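PDB 6BFI: VIN1 from Oscarella pearsei, which binds actin filaments and may play a part in cell-cell adhesion, as a sponge member of the vinculin/alpha-catenin family. Local coordinates for residues Asp146-Ile151 / Tyr233-Leu238. Sequence-based numbering, arbitrary orientation.
Sequences DVAKVI and YVIQKL
Ile235 reaches from one face of helix 224-249 and sets its terminal methyl, CD1, against the 3-10 turn at 146-150, touching Ala148 and Lys149 together. Contact across the two segments is mainly apolar, with no hydrogen bond between them. The CB methyl of Ala148 points at the helix and lies 4.0 Å from Ile235 CD1. Lys149 comes closer with its aliphatic part: its CG sits 3.7 Å from Ile235 CD1, and its CE passes the same methyl at 4.1 Å, so the lysine chain runs obliquely across the end of the isoleucine rather than meeting it with its charged group. In Ile235, CG1 is anti to the carbonyl carbon (chi1 -58°) and CD1 continues outward in an extended chain (chi2 176°), which carries the methyl across to the turn. The other branch, CG2, faces Asp146, whose OD1 is a loose 4.3 Å from it.

Here an inter-helix connection of the all-helical vinculin-family fold packs on the side of helix 224-249. The 3-10 turn that does so follows helix 102-145 and leads toward helix 154-178. Ala148 also touches Ile209 of helix 185-215 and Phe160 of helix 154-178, so its buried methyl sits where several helices converge.

Charge is paired inside the turn itself. Lys149 NZ forms a salt bridge with Asp146 OD1 at 3.6 Å, one turn back, along the exposed margin of the apolar patch. Beyond CG the lysine chain is fully extended, which brings the amine past Ile235 to the carboxylate. Away from the 3-10 segment, Lys237 NZ donates a hydrogen bond to Tyr233 OH, which also bonds to Asp447 outside the two segments.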
loop_
_atom_site.group_PDB
_atom_site.type_symbol
_atom_site.label_atom_id
_atom_site.label_comp_id
_atom_site.label_asym_id
_atom_site.label_seq_id
_atom_site.Cartn_x
_atom_site.Cartn_y
_atom_site.Cartn_z
ATOM N N ASP A 146 17.287 17.152 21.954
ATOM C CA ASP A 146 17.876 16.425 23.073
ATOM C C ASP A 146 18.033 17.275 24.328
ATOM O O ASP A 146 18.289 16.716 25.401
ATOM C CB ASP A 146 19.236 15.855 22.663
ATOM C CG ASP A 146 19.451 14.440 23.167
ATOM O OD1 ASP A 146 18.545 13.601 22.987
ATOM O OD2 ASP A 146 20.523 14.168 23.747
ATOM N N VAL A 147 17.888 18.598 24.226
ATOM C CA VAL A 147 18.011 19.465 25.394
ATOM C C VAL A 147 16.894 19.213 26.403
ATOM O O VAL A 147 17.071 19.461 27.601
ATOM C CB VAL A 147 18.046 20.939 24.936
ATOM C CG1 VAL A 147 18.080 21.887 26.121
ATOM C CG2 VAL A 147 19.247 21.185 24.037
ATOM N N ALA A 148 15.753 18.688 25.953
ATOM C CA ALA A 148 14.602 18.517 26.832
ATOM C C ALA A 148 14.859 17.526 27.962
ATOM O O ALA A 148 14.116 17.526 28.951
ATOM C CB ALA A 148 13.388 18.073 26.019
ATOM N N LYS A 149 15.895 16.692 27.852
ATOM C CA LYS A 149 16.143 15.683 28.876
ATOM C C LYS A 149 16.672 16.274 30.179
ATOM O O LYS A 149 16.648 15.589 31.206
ATOM C CB LYS A 149 17.118 14.631 28.346
ATOM C CG LYS A 149 16.665 13.984 27.052
ATOM C CD LYS A 149 17.516 12.780 26.691
ATOM C CE LYS A 149 16.986 12.103 25.435
ATOM N NZ LYS A 149 17.732 10.859 25.109
ATOM N N VAL A 150 17.148 17.522 30.167
ATOM C CA VAL A 150 17.687 18.151 31.370
ATOM C C VAL A 150 16.708 19.128 32.007
ATOM O O VAL A 150 17.055 19.786 32.996
ATOM C CB VAL A 150 19.028 18.855 31.074
ATOM C CG1 VAL A 150 19.904 18.901 32.319
ATOM C CG2 VAL A 150 19.758 18.160 29.936
ATOM N N ILE A 151 15.495 19.240 31.477
ATOM C CA ILE A 151 14.513 20.176 32.015
ATOM C C ILE A 151 13.941 19.618 33.312
ATOM O O ILE A 151 13.460 18.481 33.356
ATOM C CB ILE A 151 13.401 20.449 30.991
ATOM C CG1 ILE A 151 13.995 20.959 29.677
ATOM C CG2 ILE A 151 12.399 21.449 31.549
ATOM C CD1 ILE A 151 12.948 21.256 28.623
ATOM N N TYR A 233 10.730 8.762 25.330
ATOM C CA TYR A 233 10.032 8.067 24.257
ATOM C C TYR A 233 9.525 9.056 23.219
ATOM O O TYR A 233 9.671 8.829 22.009
ATOM C CB TYR A 233 8.878 7.241 24.828
ATOM C CG TYR A 233 7.883 6.764 23.790
ATOM C CD1 TYR A 233 8.116 5.609 23.056
ATOM C CD2 TYR A 233 6.709 7.467 23.551
ATOM C CE1 TYR A 233 7.211 5.170 22.109
ATOM C CE2 TYR A 233 5.797 7.037 22.608
ATOM C CZ TYR A 233 6.053 5.887 21.888
ATOM O OH TYR A 233 5.148 5.453 20.943
ATOM N N VAL A 234 8.931 10.164 23.669
ATOM C CA VAL A 234 8.460 11.160 22.710
ATOM C C VAL A 234 9.639 11.813 21.993
ATOM O O VAL A 234 9.580 12.084 20.785
ATOM C CB VAL A 234 7.566 12.199 23.409
ATOM C CG1 VAL A 234 7.043 13.212 22.403
ATOM C CG2 VAL A 234 6.409 11.504 24.122
ATOM N N ILE A 235 10.732 12.061 22.719
ATOM C CA ILE A 235 11.925 12.628 22.095
ATOM C C ILE A 235 12.450 11.697 21.011
ATOM O O ILE A 235 12.886 12.147 19.944
ATOM C CB ILE A 235 13.002 12.920 23.155
ATOM C CG1 ILE A 235 12.465 13.885 24.210
ATOM C CG2 ILE A 235 14.253 13.493 22.502
ATOM C CD1 ILE A 235 13.427 14.144 25.349
ATOM N N GLN A 236 12.422 10.386 21.264
ATOM C CA GLN A 236 12.927 9.441 20.274
ATOM C C GLN A 236 11.986 9.333 19.081
ATOM O O GLN A 236 12.440 9.191 17.943
ATOM C CB GLN A 236 13.154 8.069 20.909
ATOM C CG GLN A 236 14.622 7.724 21.129
ATOM C CD GLN A 236 15.410 7.637 19.830
ATOM O OE1 GLN A 236 14.843 7.441 18.756
ATOM N NE2 GLN A 236 16.729 7.784 19.926
ATOM N N LYS A 237 10.672 9.392 19.318
ATOM C CA LYS A 237 9.734 9.382 18.200
ATOM C C LYS A 237 9.955 10.591 17.295
ATOM O O LYS A 237 10.000 10.462 16.062
ATOM C CB LYS A 237 8.294 9.337 18.717
ATOM C CG LYS A 237 7.256 9.341 17.605
ATOM C CD LYS A 237 5.842 9.118 18.125
ATOM C CE LYS A 237 5.608 7.674 18.540
ATOM N NZ LYS A 237 4.186 7.426 18.925
ATOM N N LEU A 238 10.112 11.777 17.893
ATOM C CA LEU A 238 10.415 12.965 17.099
ATOM C C LEU A 238 11.743 12.816 16.365
ATOM O O LEU A 238 11.846 13.144 15.175
ATOM C CB LEU A 238 10.434 14.202 17.995
ATOM C CG LEU A 238 9.081 14.804 18.373
ATOM C CD1 LEU A 238 9.237 15.798 19.514
ATOM C CD2 LEU A 238 8.448 15.474 17.165
#